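Local atomic coordinates of fucoxanthin chlorophyll a/c-binding protein Lhcq10 (Chaetoceros gracilis, PDB entry 6L4U), a protein that probably harvests light, holding chlorophyll a, chlorophyll c1 and fucoxanthin in a membrane antenna that passes excitation energy on to a photosystem. Residues Asn73-Gly78 against His157-Gly162; Glu148-Ala153 against Ala166-Ser171; Met218-Glu223 against Gly235-Tyr240. All coordinates share one frame; numbering follows the deposited sequence.

Contact 1 of 3, residues Asn73-Gly78 against His157-Gly162; sequences NSATIG and HYMRGG. With KC1 (Chlorophyll c1), chain B.
The contact forms one side of a chlorophyll c1 site, where the loop after helix 137-153 folds back against the start of helix 73-102. H157 to R160 make a type I beta turn. M159 lies between helix and pigment. Its CG stands anti to the carbonyl carbon, and the chain bends at chi3 (77°). This puts the methyl M159 CE 3.4 Å from A75 O, while M159 SD lies 3.6 Å from CHB of KC1. G78 has no side chain, and its backbone comes close to Y158. G78 O is 3.4 Å from Y158 CD2, meeting the ring obliquely. G78 CA makes a C-H...O contact with Y158 O at 3.5 Å. The H157 ring is covered on both faces. Y158 CD1 lies over the centre of one, and KC1 CAA lies over the other, offset toward the rim. R160 runs along the pigment's acid arm, with its NE 3.4 Å from KC1 CBA. A75 CB reaches the edge of the guanidinium. M159 N donates to H157 ND1 at 3.1 Å; the bond is nearly straight (164°) but 36° out of the imidazole plane. With ND1 accepting, the ring proton is expected on NE2, which is hydrogen-bonded to E152. The turn thus appears to set both the rotation of the imidazole and its tautomer.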
loop_
_atom_site.group_PDB
_atom_site.type_symbol
_atom_site.label_atom_id
_atom_site.label_comp_id
_atom_site.label_asym_id
_atom_site.label_seq_id
_atom_site.Cartn_x
_atom_site.Cartn_y
_atom_site.Cartn_z
ATOM N N ASN Z 73 72.249 40.736 41.998
ATOM C CA ASN Z 73 73.671 40.900 41.700
ATOM C C ASN Z 73 74.538 40.657 42.930
ATOM O O ASN Z 73 75.653 40.138 42.810
ATOM C CB ASN Z 73 73.953 42.303 41.171
ATOM C CG ASN Z 73 75.393 42.478 40.724
ATOM O OD1 ASN Z 73 76.013 41.561 40.186
ATOM N ND2 ASN Z 73 75.972 43.617 41.078
ATOM N N SER Z 74 74.050 41.027 44.116
ATOM C CA SER Z 74 74.853 40.922 45.327
ATOM C C SER Z 74 74.953 39.499 45.856
ATOM O O SER Z 74 75.841 39.216 46.665
ATOM C CB SER Z 74 74.281 41.829 46.416
ATOM O OG SER Z 74 74.507 43.194 46.110
ATOM N N ALA Z 75 74.064 38.602 45.438
ATOM C CA ALA Z 75 74.147 37.215 45.874
ATOM C C ALA Z 75 75.048 36.386 44.977
ATOM O O ALA Z 75 75.720 35.469 45.462
ATOM C CB ALA Z 75 72.754 36.586 45.925
ATOM N N THR Z 76 75.076 36.687 43.679
ATOM C CA THR Z 76 75.977 35.992 42.776
ATOM C C THR Z 76 77.393 36.527 42.868
ATOM O O THR Z 76 78.327 35.843 42.443
ATOM C CB THR Z 76 75.495 36.109 41.335
ATOM O OG1 THR Z 76 75.720 37.441 40.861
ATOM C CG2 THR Z 76 74.016 35.824 41.285
ATOM N N ILE Z 77 77.570 37.735 43.407
ATOM C CA ILE Z 77 78.914 38.242 43.642
ATOM C C ILE Z 77 79.549 37.519 44.832
ATOM O O ILE Z 77 80.775 37.547 44.987
ATOM C CB ILE Z 77 78.912 39.767 43.885
ATOM C CG1 ILE Z 77 80.219 40.438 43.486
ATOM C CG2 ILE Z 77 78.677 40.155 45.309
ATOM C CD1 ILE Z 77 80.025 41.694 42.742
ATOM N N GLY Z 78 78.741 36.882 45.688
ATOM C CA GLY Z 78 79.281 35.972 46.679
ATOM C C GLY Z 78 79.487 34.583 46.125
ATOM O O GLY Z 78 80.314 33.825 46.641
ATOM N N HIS Z 157 75.556 30.819 54.385
ATOM C CA HIS Z 157 75.861 30.602 52.984
ATOM C C HIS Z 157 76.385 31.872 52.336
ATOM O O HIS Z 157 76.026 32.988 52.714
ATOM C CB HIS Z 157 74.624 30.116 52.235
ATOM C CG HIS Z 157 74.931 29.446 50.935
ATOM N ND1 HIS Z 157 74.797 30.085 49.722
ATOM C CD2 HIS Z 157 75.327 28.184 50.654
ATOM C CE1 HIS Z 157 75.117 29.250 48.750
ATOM N NE2 HIS Z 157 75.440 28.088 49.289
ATOM N N TYR Z 158 77.224 31.676 51.330
ATOM C CA TYR Z 158 77.919 32.761 50.663
ATOM C C TYR Z 158 77.026 33.556 49.722
ATOM O O TYR Z 158 77.393 34.674 49.347
ATOM C CB TYR Z 158 79.117 32.201 49.902
ATOM C CG TYR Z 158 78.799 31.009 49.026
ATOM C CD1 TYR Z 158 78.867 29.702 49.523
ATOM C CD2 TYR Z 158 78.452 31.186 47.693
ATOM C CE1 TYR Z 158 78.606 28.620 48.709
ATOM C CE2 TYR Z 158 78.177 30.112 46.880
ATOM C CZ TYR Z 158 78.257 28.835 47.389
ATOM O OH TYR Z 158 77.984 27.766 46.574
ATOM N N MET Z 159 75.867 33.014 49.330
ATOM C CA MET Z 159 74.890 33.770 48.555
ATOM C C MET Z 159 73.846 34.444 49.425
ATOM O O MET Z 159 72.694 34.617 49.007
ATOM C CB MET Z 159 74.216 32.902 47.494
ATOM C CG MET Z 159 75.173 32.232 46.553
ATOM S SD MET Z 159 74.273 31.413 45.243
ATOM C CE MET Z 159 73.853 32.840 44.241
ATOM N N ARG Z 160 74.246 34.853 50.622
ATOM C CA ARG Z 160 73.423 35.450 51.661
ATOM C C ARG Z 160 74.344 36.441 52.353
ATOM O O ARG Z 160 75.230 37.000 51.695
ATOM C CB ARG Z 160 72.881 34.407 52.643
ATOM C CG ARG Z 160 71.893 33.397 52.064
ATOM C CD ARG Z 160 70.568 34.044 51.701
ATOM N NE ARG Z 160 69.782 33.200 50.805
ATOM C CZ ARG Z 160 69.677 33.395 49.495
ATOM N NH1 ARG Z 160 68.941 32.576 48.758
ATOM N NH2 ARG Z 160 70.302 34.412 48.924
ATOM N N GLY Z 161 74.071 36.760 53.618
ATOM C CA GLY Z 161 75.120 37.240 54.502
ATOM C C GLY Z 161 76.320 36.323 54.369
ATOM O O GLY Z 161 76.213 35.121 54.602
ATOM N N GLY Z 162 77.461 36.869 53.975
ATOM C CA GLY Z 162 78.409 36.081 53.213
ATOM C C GLY Z 162 79.524 35.396 53.967
ATOM O O GLY Z 162 79.329 34.321 54.543
HETATM N NB KC1 B . 73.925 26.108 45.177
HETATM N ND KC1 B . 72.961 23.831 48.380
HETATM C C1A KC1 B . 71.877 26.806 48.800
HETATM C C1B KC1 B . 73.494 27.327 44.876
HETATM C C1C KC1 B . 74.770 23.176 44.896
HETATM C C1D KC1 B . 73.143 22.474 48.806
HETATM C C2A KC1 B . 71.257 28.179 49.040
HETATM C C2B KC1 B . 73.679 27.734 43.458
HETATM C C2C KC1 B . 74.956 21.774 44.434
HETATM C C2D KC1 B . 72.610 22.142 50.142
HETATM C C3A KC1 B . 71.652 28.936 47.782
HETATM C C3B KC1 B . 74.344 26.545 42.896
HETATM C C3C KC1 B . 74.596 20.982 45.620
HETATM C C3D KC1 B . 72.041 23.455 50.519
HETATM C C4A KC1 B . 72.354 27.838 47.054
HETATM C C4B KC1 B . 74.452 25.616 44.052
HETATM C C4C KC1 B . 74.258 22.026 46.614
HETATM C C4D KC1 B . 72.293 24.341 49.482
HETATM C CAA KC1 B . 71.629 29.000 50.272
HETATM C CAB KC1 B . 74.804 26.355 41.501
HETATM C CAC KC1 B . 74.584 19.484 45.792
HETATM C CAD KC1 B . 71.326 24.185 51.585
HETATM C CBA KC1 B . 70.451 29.875 50.681
HETATM C CBB KC1 B . 76.063 26.126 41.210
HETATM C CBC KC1 B . 73.212 19.017 45.358
HETATM C CBD KC1 B . 71.130 25.575 51.146
HETATM C CED KC1 B . 67.700 26.750 52.399
HETATM C CGA KC1 B . 70.019 29.545 52.089
HETATM C CGD KC1 B . 69.665 25.865 51.145
HETATM C CHA KC1 B . 71.742 25.672 49.786
HETATM C CHB KC1 B . 72.813 28.181 45.852
HETATM C CHC KC1 B . 75.044 24.277 43.957
HETATM C CHD KC1 B . 73.844 21.534 47.940
HETATM C CMA KC1 B . 70.422 29.357 46.983
HETATM C CMB KC1 B . 73.309 29.001 42.741
HETATM C CMC KC1 B . 75.384 21.252 43.091
HETATM C CMD KC1 B . 72.544 20.927 51.013
HETATM N NA KC1 B . 72.436 26.642 47.649
HETATM N NC KC1 B . 74.348 23.305 46.169
HETATM O O1A KC1 B . 68.999 30.031 52.550
HETATM O O1D KC1 B . 69.037 25.877 50.106
HETATM O O2A KC1 B . 70.810 28.645 52.911
HETATM O O2D KC1 B . 68.996 26.159 52.400
HETATM O OBD KC1 B . 70.935 23.689 52.700
HETATM MG MG KC1 B . 73.600 25.084 46.910
#

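Contact 2 of 3, residues Glu148-Ala153 against Ala166-Ser171; sequences EWFSEA and AFPNFS. With KC1 (Chlorophyll c1), chain B.
F150 points from its helix toward the loop A166-S171, and the edge of F170 meets one face of its ring. This is a T-shaped pair, with centroids of the F150 and F170 rings 4.8 Å apart and planes at 65°. F150 CG is anti to the backbone N (chi1 -167°), which brings the ring to the loop. Backbone oxygens of the loop sit at the ring's edge: P168 O is 3.3 Å from F150 CE1, and N169 O lies near F150 CZ. P168 slides alongside, its CG 3.4 Å from F150 O. F167 touches both helix residues: its CE1 is near F150 CD1, and its CE2 is 3.8 Å from S151 CB. S151 OG turns back and donates to E148 O at 3.0 Å, from above the carbonyl plane.

Other side chains of the helix segment hold pigments. E152 OE1 binds the MG of KC1 at 2.2 Å. W149 lays one ring face against the methyl CMD of KC1, and its NE1 bonds to E73 O of the neighbouring Lhcq11 chain. E148 ligates the magnesium of a chlorophyll a. The contact packs the last part of helix 137-153 against the loop that leads on to helix 196-223, and F170 also rests on F146 and L147 of helix 137-153; the fold has no strands.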
loop_
_atom_site.group_PDB
_atom_site.type_symbol
_atom_site.label_atom_id
_atom_site.label_comp_id
_atom_site.label_asym_id
_atom_site.label_seq_id
_atom_site.Cartn_x
_atom_site.Cartn_y
_atom_site.Cartn_z
ATOM N N GLU Z 148 81.946 19.604 50.103
ATOM C CA GLU Z 148 81.188 20.481 49.223
ATOM C C GLU Z 148 79.743 20.598 49.687
ATOM O O GLU Z 148 79.136 21.669 49.579
ATOM C CB GLU Z 148 81.263 19.957 47.792
ATOM C CG GLU Z 148 82.666 19.965 47.223
ATOM C CD GLU Z 148 83.017 21.273 46.554
ATOM O OE1 GLU Z 148 82.135 21.865 45.897
ATOM O OE2 GLU Z 148 84.180 21.706 46.675
ATOM N N TRP Z 149 79.183 19.509 50.221
ATOM C CA TRP Z 149 77.820 19.541 50.740
ATOM C C TRP Z 149 77.739 20.321 52.044
ATOM O O TRP Z 149 76.795 21.091 52.254
ATOM C CB TRP Z 149 77.309 18.115 50.946
ATOM C CG TRP Z 149 75.851 18.005 51.257
ATOM C CD1 TRP Z 149 74.842 17.775 50.370
ATOM C CD2 TRP Z 149 75.237 18.099 52.549
ATOM N NE1 TRP Z 149 73.638 17.726 51.024
ATOM C CE2 TRP Z 149 73.853 17.923 52.364
ATOM C CE3 TRP Z 149 75.721 18.311 53.843
ATOM C CZ2 TRP Z 149 72.949 17.962 53.421
ATOM C CZ3 TRP Z 149 74.825 18.351 54.887
ATOM C CH2 TRP Z 149 73.454 18.179 54.670
ATOM N N PHE Z 150 78.710 20.119 52.940
ATOM C CA PHE Z 150 78.643 20.739 54.259
ATOM C C PHE Z 150 78.908 22.235 54.198
ATOM O O PHE Z 150 78.412 22.986 55.045
ATOM C CB PHE Z 150 79.632 20.071 55.212
ATOM C CG PHE Z 150 79.410 20.422 56.653
ATOM C CD1 PHE Z 150 80.162 21.411 57.267
ATOM C CD2 PHE Z 150 78.438 19.769 57.394
ATOM C CE1 PHE Z 150 79.950 21.741 58.592
ATOM C CE2 PHE Z 150 78.223 20.091 58.718
ATOM C CZ PHE Z 150 78.980 21.078 59.319
ATOM N N SER Z 151 79.680 22.687 53.210
ATOM C CA SER Z 151 79.881 24.115 53.020
ATOM C C SER Z 151 78.633 24.811 52.493
ATOM O O SER Z 151 78.516 26.034 52.629
ATOM C CB SER Z 151 81.073 24.337 52.090
ATOM O OG SER Z 151 80.776 23.909 50.774
ATOM N N GLU Z 152 77.696 24.061 51.918
ATOM C CA GLU Z 152 76.439 24.609 51.429
ATOM C C GLU Z 152 75.332 24.571 52.473
ATOM O O GLU Z 152 74.593 25.550 52.623
ATOM C CB GLU Z 152 75.977 23.836 50.198
ATOM C CG GLU Z 152 76.861 23.983 48.995
ATOM C CD GLU Z 152 76.538 25.211 48.186
ATOM O OE1 GLU Z 152 75.351 25.584 48.104
ATOM O OE2 GLU Z 152 77.479 25.803 47.628
ATOM N N ALA Z 153 75.197 23.456 53.191
ATOM C CA ALA Z 153 74.053 23.269 54.076
ATOM C C ALA Z 153 74.218 24.008 55.393
ATOM O O ALA Z 153 73.258 24.595 55.903
ATOM C CB ALA Z 153 73.841 21.783 54.352
ATOM N N ALA Z 166 84.636 30.599 54.143
ATOM C CA ALA Z 166 84.565 30.224 55.550
ATOM C C ALA Z 166 83.899 28.865 55.665
ATOM O O ALA Z 166 82.678 28.748 55.546
ATOM C CB ALA Z 166 83.802 31.278 56.342
ATOM N N PHE Z 167 84.696 27.832 55.882
ATOM C CA PHE Z 167 84.136 26.507 56.074
ATOM C C PHE Z 167 83.481 26.431 57.446
ATOM O O PHE Z 167 84.116 26.775 58.450
ATOM C CB PHE Z 167 85.202 25.431 55.949
ATOM C CG PHE Z 167 84.674 24.113 55.483
ATOM C CD1 PHE Z 167 84.248 23.161 56.394
ATOM C CD2 PHE Z 167 84.598 23.823 54.133
ATOM C CE1 PHE Z 167 83.757 21.943 55.965
ATOM C CE2 PHE Z 167 84.109 22.610 53.698
ATOM C CZ PHE Z 167 83.689 21.669 54.616
ATOM N N PRO Z 168 82.218 26.025 57.525
ATOM C CA PRO Z 168 81.569 25.877 58.831
ATOM C C PRO Z 168 82.180 24.728 59.612
ATOM O O PRO Z 168 82.519 23.684 59.049
ATOM C CB PRO Z 168 80.109 25.591 58.467
ATOM C CG PRO Z 168 80.171 25.068 57.062
ATOM C CD PRO Z 168 81.295 25.776 56.407
ATOM N N ASN Z 169 82.361 24.941 60.912
ATOM C CA ASN Z 169 82.881 23.856 61.726
ATOM C C ASN Z 169 81.918 22.714 61.989
ATOM O O ASN Z 169 80.699 22.881 62.063
ATOM C CB ASN Z 169 83.546 24.301 63.035
ATOM C CG ASN Z 169 84.296 25.608 62.959
ATOM O OD1 ASN Z 169 83.797 26.721 62.898
ATOM N ND2 ASN Z 169 85.593 25.405 62.745
ATOM N N PHE Z 170 82.512 21.520 62.088
ATOM C CA PHE Z 170 81.774 20.281 62.284
ATOM C C PHE Z 170 81.175 20.174 63.678
ATOM O O PHE Z 170 80.218 19.417 63.860
ATOM C CB PHE Z 170 82.688 19.080 62.041
ATOM C CG PHE Z 170 83.015 18.837 60.599
ATOM C CD1 PHE Z 170 82.084 19.093 59.607
ATOM C CD2 PHE Z 170 84.256 18.335 60.235
ATOM C CE1 PHE Z 170 82.387 18.865 58.276
ATOM C CE2 PHE Z 170 84.567 18.104 58.909
ATOM C CZ PHE Z 170 83.632 18.369 57.928
ATOM N N SER Z 171 81.751 20.869 64.670
ATOM C CA SER Z 171 81.169 20.937 66.012
ATOM C C SER Z 171 79.764 21.488 66.061
ATOM O O SER Z 171 78.982 21.074 66.926
ATOM C CB SER Z 171 82.012 21.791 66.948
ATOM O OG SER Z 171 81.910 21.341 68.278
HETATM N NB KC1 B . 73.925 26.108 45.177
HETATM N ND KC1 B . 72.961 23.831 48.380
HETATM C C1A KC1 B . 71.877 26.806 48.800
HETATM C C1B KC1 B . 73.494 27.327 44.876
HETATM C C1C KC1 B . 74.770 23.176 44.896
HETATM C C1D KC1 B . 73.143 22.474 48.806
HETATM C C2A KC1 B . 71.257 28.179 49.040
HETATM C C2B KC1 B . 73.679 27.734 43.458
HETATM C C2C KC1 B . 74.956 21.774 44.434
HETATM C C2D KC1 B . 72.610 22.142 50.142
HETATM C C3A KC1 B . 71.652 28.936 47.782
HETATM C C3B KC1 B . 74.344 26.545 42.896
HETATM C C3C KC1 B . 74.596 20.982 45.620
HETATM C C3D KC1 B . 72.041 23.455 50.519
HETATM C C4A KC1 B . 72.354 27.838 47.054
HETATM C C4B KC1 B . 74.452 25.616 44.052
HETATM C C4C KC1 B . 74.258 22.026 46.614
HETATM C C4D KC1 B . 72.293 24.341 49.482
HETATM C CAA KC1 B . 71.629 29.000 50.272
HETATM C CAB KC1 B . 74.804 26.355 41.501
HETATM C CAC KC1 B . 74.584 19.484 45.792
HETATM C CAD KC1 B . 71.326 24.185 51.585
HETATM C CBA KC1 B . 70.451 29.875 50.681
HETATM C CBB KC1 B . 76.063 26.126 41.210
HETATM C CBC KC1 B . 73.212 19.017 45.358
HETATM C CBD KC1 B . 71.130 25.575 51.146
HETATM C CED KC1 B . 67.700 26.750 52.399
HETATM C CGA KC1 B . 70.019 29.545 52.089
HETATM C CGD KC1 B . 69.665 25.865 51.145
HETATM C CHA KC1 B . 71.742 25.672 49.786
HETATM C CHB KC1 B . 72.813 28.181 45.852
HETATM C CHC KC1 B . 75.044 24.277 43.957
HETATM C CHD KC1 B . 73.844 21.534 47.940
HETATM C CMA KC1 B . 70.422 29.357 46.983
HETATM C CMB KC1 B . 73.309 29.001 42.741
HETATM C CMC KC1 B . 75.384 21.252 43.091
HETATM C CMD KC1 B . 72.544 20.927 51.013
HETATM N NA KC1 B . 72.436 26.642 47.649
HETATM N NC KC1 B . 74.348 23.305 46.169
HETATM O O1A KC1 B . 68.999 30.031 52.550
HETATM O O1D KC1 B . 69.037 25.877 50.106
HETATM O O2A KC1 B . 70.810 28.645 52.911
HETATM O O2D KC1 B . 68.996 26.159 52.400
HETATM O OBD KC1 B . 70.935 23.689 52.700
HETATM MG MG KC1 B . 73.600 25.084 46.910
#

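Contact 3 of 3, residues Met218-Glu223 against Gly235-Tyr240; sequences MGFLAE and GVVPHY. With CLA (chlorophyll a), chain C.
The F220 ring meets the loop obliquely, with the methyl V237 CG2 4.3 Å from F220 CD1. Elsewhere the same ring stacks with Y98 and meets F95, whose plane is almost parallel to its own. The H239 ring is the second flat group, and E223 O lies oblique to it. The third is the chlorophyll a macrocycle. It meets the helix through the ethyl group on its ring C: CBC of CLA is 3.3 Å from M218 O and 3.7 Å from A222 CB.

V237 is the centre of the contact and points at the helix. Its CG1 stands anti to the backbone N and fits against the helix backbone, 3.5 Å from F220 O. The same methyl also touches the carbonyl carbon of E223. The side chains of V237 and E223 cross obliquely through their aliphatic parts, with V237 CB 3.6 Å from E223 CB. E223 O comes 3.8 Å from H239 CA. These are apolar and van der Waals contacts.

The carboxylate of E223 bends off at chi2 toward the loop that joins the two segments. OE1 accepts a hydrogen bond from S229 N and a weak one from V230 N; OE2 takes a weak one from G228 N. Buried charge is thus met by backbone N-H groups, which would probably favour the ionised form. M218, G219 and A222, together with G228 and S229, belong to one chlorophyll a pocket.

The contact joins the last part of helix 196-223, probably membrane-spanning as in other members of the chlorophyll a/b-binding protein family, to the loop that follows it. F220 faces helix 73-102 through F95 and Y98. Further along the loop, Y240 packs on P126 and E127 of helix 125-130, and its OH bonds to D130.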
loop_
_atom_site.group_PDB
_atom_site.type_symbol
_atom_site.label_atom_id
_atom_site.label_comp_id
_atom_site.label_asym_id
_atom_site.label_seq_id
_atom_site.Cartn_x
_atom_site.Cartn_y
_atom_site.Cartn_z
ATOM N N MET Z 218 98.023 24.632 36.188
ATOM C CA MET Z 218 97.545 24.495 34.831
ATOM C C MET Z 218 98.724 24.548 33.862
ATOM O O MET Z 218 98.692 23.909 32.805
ATOM C CB MET Z 218 96.510 25.602 34.716
ATOM C CG MET Z 218 95.135 25.322 34.275
ATOM S SD MET Z 218 94.245 23.746 34.268
ATOM C CE MET Z 218 94.362 22.939 35.849
ATOM N N GLY Z 219 99.798 25.247 34.249
ATOM C CA GLY Z 219 101.024 25.233 33.469
ATOM C C GLY Z 219 101.732 23.895 33.493
ATOM O O GLY Z 219 102.465 23.562 32.557
ATOM N N PHE Z 220 101.536 23.117 34.557
ATOM C CA PHE Z 220 102.019 21.742 34.562
ATOM C C PHE Z 220 101.197 20.879 33.619
ATOM O O PHE Z 220 101.750 20.146 32.790
ATOM C CB PHE Z 220 101.968 21.170 35.976
ATOM C CG PHE Z 220 103.101 21.607 36.850
ATOM C CD1 PHE Z 220 104.258 22.138 36.304
ATOM C CD2 PHE Z 220 103.007 21.488 38.226
ATOM C CE1 PHE Z 220 105.298 22.539 37.118
ATOM C CE2 PHE Z 220 104.048 21.878 39.041
ATOM C CZ PHE Z 220 105.193 22.411 38.487
ATOM N N LEU Z 221 99.867 20.959 33.724
ATOM C CA LEU Z 221 99.036 20.045 32.958
ATOM C C LEU Z 221 98.900 20.447 31.500
ATOM O O LEU Z 221 98.485 19.619 30.684
ATOM C CB LEU Z 221 97.645 19.881 33.568
ATOM C CG LEU Z 221 97.660 19.482 35.041
ATOM C CD1 LEU Z 221 96.322 19.738 35.740
ATOM C CD2 LEU Z 221 98.244 18.112 35.261
ATOM N N ALA Z 222 99.235 21.689 31.154
ATOM C CA ALA Z 222 99.291 22.059 29.746
ATOM C C ALA Z 222 100.470 21.390 29.053
ATOM O O ALA Z 222 100.332 20.885 27.932
ATOM C CB ALA Z 222 99.367 23.572 29.605
ATOM N N GLU Z 223 101.633 21.351 29.714
ATOM C CA GLU Z 223 102.756 20.568 29.207
ATOM C C GLU Z 223 102.557 19.068 29.311
ATOM O O GLU Z 223 103.328 18.312 28.701
ATOM C CB GLU Z 223 104.093 21.015 29.838
ATOM C CG GLU Z 223 105.006 20.973 28.663
ATOM C CD GLU Z 223 105.679 22.195 28.298
ATOM O OE1 GLU Z 223 104.919 23.115 27.983
ATOM O OE2 GLU Z 223 106.833 22.118 27.843
ATOM N N GLY Z 235 110.776 20.192 28.810
ATOM C CA GLY Z 235 111.607 19.074 29.190
ATOM C C GLY Z 235 111.349 18.520 30.575
ATOM O O GLY Z 235 111.683 17.358 30.834
ATOM N N VAL Z 236 110.770 19.314 31.472
ATOM C CA VAL Z 236 110.541 18.861 32.837
ATOM C C VAL Z 236 109.302 17.977 32.910
ATOM O O VAL Z 236 109.268 16.985 33.649
ATOM C CB VAL Z 236 110.441 20.086 33.766
ATOM C CG1 VAL Z 236 110.189 19.675 35.207
ATOM C CG2 VAL Z 236 111.705 20.927 33.664
ATOM N N VAL Z 237 108.294 18.284 32.111
ATOM C CA VAL Z 237 106.963 17.705 32.253
ATOM C C VAL Z 237 106.806 16.557 31.257
ATOM O O VAL Z 237 107.035 16.760 30.056
ATOM C CB VAL Z 237 105.886 18.779 32.046
ATOM C CG1 VAL Z 237 104.552 18.182 32.116
ATOM C CG2 VAL Z 237 106.023 19.875 33.097
ATOM N N PRO Z 238 106.410 15.357 31.704
ATOM C CA PRO Z 238 106.566 14.146 30.881
ATOM C C PRO Z 238 105.433 13.763 29.929
ATOM O O PRO Z 238 105.376 12.587 29.549
ATOM C CB PRO Z 238 106.754 13.055 31.939
ATOM C CG PRO Z 238 105.997 13.572 33.095
ATOM C CD PRO Z 238 106.154 15.031 33.118
ATOM N N HIS Z 239 104.536 14.690 29.567
ATOM C CA HIS Z 239 103.575 14.536 28.459
ATOM C C HIS Z 239 102.605 13.364 28.677
ATOM O O HIS Z 239 102.715 12.301 28.058
ATOM C CB HIS Z 239 104.298 14.401 27.111
ATOM C CG HIS Z 239 103.398 14.567 25.928
ATOM N ND1 HIS Z 239 103.733 14.123 24.667
ATOM C CD2 HIS Z 239 102.175 15.137 25.814
ATOM C CE1 HIS Z 239 102.752 14.405 23.828
ATOM N NE2 HIS Z 239 101.792 15.016 24.499
ATOM N N TYR Z 240 101.683 13.581 29.627
ATOM C CA TYR Z 240 100.684 12.572 29.989
ATOM C C TYR Z 240 99.788 12.175 28.820
ATOM O O TYR Z 240 99.401 11.001 28.739
ATOM C CB TYR Z 240 99.837 13.075 31.159
ATOM C CG TYR Z 240 98.436 12.522 31.269
ATOM C CD1 TYR Z 240 98.208 11.236 31.748
ATOM C CD2 TYR Z 240 97.338 13.303 30.931
ATOM C CE1 TYR Z 240 96.923 10.737 31.867
ATOM C CE2 TYR Z 240 96.056 12.817 31.046
ATOM C CZ TYR Z 240 95.851 11.534 31.513
ATOM O OH TYR Z 240 94.569 11.048 31.627
HETATM MG MG CLA C . 101.501 30.040 26.353
HETATM C CHA CLA C . 100.999 28.838 23.143
HETATM C CHB CLA C . 104.100 31.830 25.190
HETATM C CHC CLA C . 102.291 30.688 29.567
HETATM C CHD CLA C . 98.700 27.906 27.496
HETATM N NA CLA C . 102.417 30.277 24.505
HETATM C C1A CLA C . 102.100 29.846 23.335
HETATM C C2A CLA C . 102.914 30.378 22.167
HETATM C C3A CLA C . 103.899 31.285 22.884
HETATM C C4A CLA C . 103.433 31.113 24.290
HETATM C CMA CLA C . 105.315 30.731 22.762
HETATM C CAA CLA C . 102.072 31.277 21.244
HETATM C CBA CLA C . 102.839 32.300 20.396
HETATM C CGA CLA C . 103.676 31.663 19.308
HETATM O O1A CLA C . 103.178 30.902 18.495
HETATM O O2A CLA C . 105.096 31.963 19.212
HETATM N NB CLA C . 103.023 31.067 27.252
HETATM C C1B CLA C . 103.891 31.866 26.640
HETATM C C2B CLA C . 104.637 32.802 27.517
HETATM C C3B CLA C . 104.091 32.462 28.850
HETATM C C4B CLA C . 103.106 31.372 28.553
HETATM C CMB CLA C . 105.673 33.830 27.152
HETATM C CAB CLA C . 104.478 33.092 30.143
HETATM C CBB CLA C . 103.669 33.337 31.156
HETATM N NC CLA C . 100.711 29.351 28.128
HETATM C C1C CLA C . 101.104 29.859 29.311
HETATM C C2C CLA C . 100.231 29.539 30.462
HETATM C C3C CLA C . 99.168 28.716 29.851
HETATM C C4C CLA C . 99.569 28.672 28.419
HETATM C CMC CLA C . 100.404 29.960 31.897
HETATM C CAC CLA C . 97.970 28.085 30.513
HETATM C CBC CLA C . 98.478 26.838 31.194
HETATM N ND CLA C . 100.148 28.709 25.618
HETATM C C1D CLA C . 99.080 27.864 26.079
HETATM C C2D CLA C . 98.448 27.011 25.040
HETATM C C3D CLA C . 99.255 27.416 23.854
HETATM C C4D CLA C . 100.182 28.359 24.275
HETATM C CMD CLA C . 97.339 25.995 24.989
HETATM C CAD CLA C . 99.455 27.217 22.395
HETATM O OBD CLA C . 98.792 26.404 21.653
HETATM C CBD CLA C . 100.573 28.072 21.936
HETATM C CGD CLA C . 101.678 27.139 21.538
HETATM O O1D CLA C . 102.458 26.704 22.368
HETATM O O2D CLA C . 101.826 26.742 20.149
HETATM C CED CLA C . 102.743 25.711 19.792
#

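Contacts 1 and 2 share one chlorophyll c1 and touch directly, with centres 16 Å apart. E152 joins them. Its OE1, the magnesium ligand, also takes a probable hydrogen bond from H157 NE2 at 2.8 Å. Its OE2 is close to Y158 OH, probably as another hydrogen bond. The imidazole is thus a second-shell group that would steady the ligand oxygen. The segments of contacts 1 and 2 alternate along the chain. R76 of the Lhcq11 chain also bonds to this pigment. Contact 3 comes later in the chain and lies on the opposite side of the chain's centre from both, about 36 Å from contact 1 and 34 Å from contact 2, centre to centre. It meets a separate chlorophyll a.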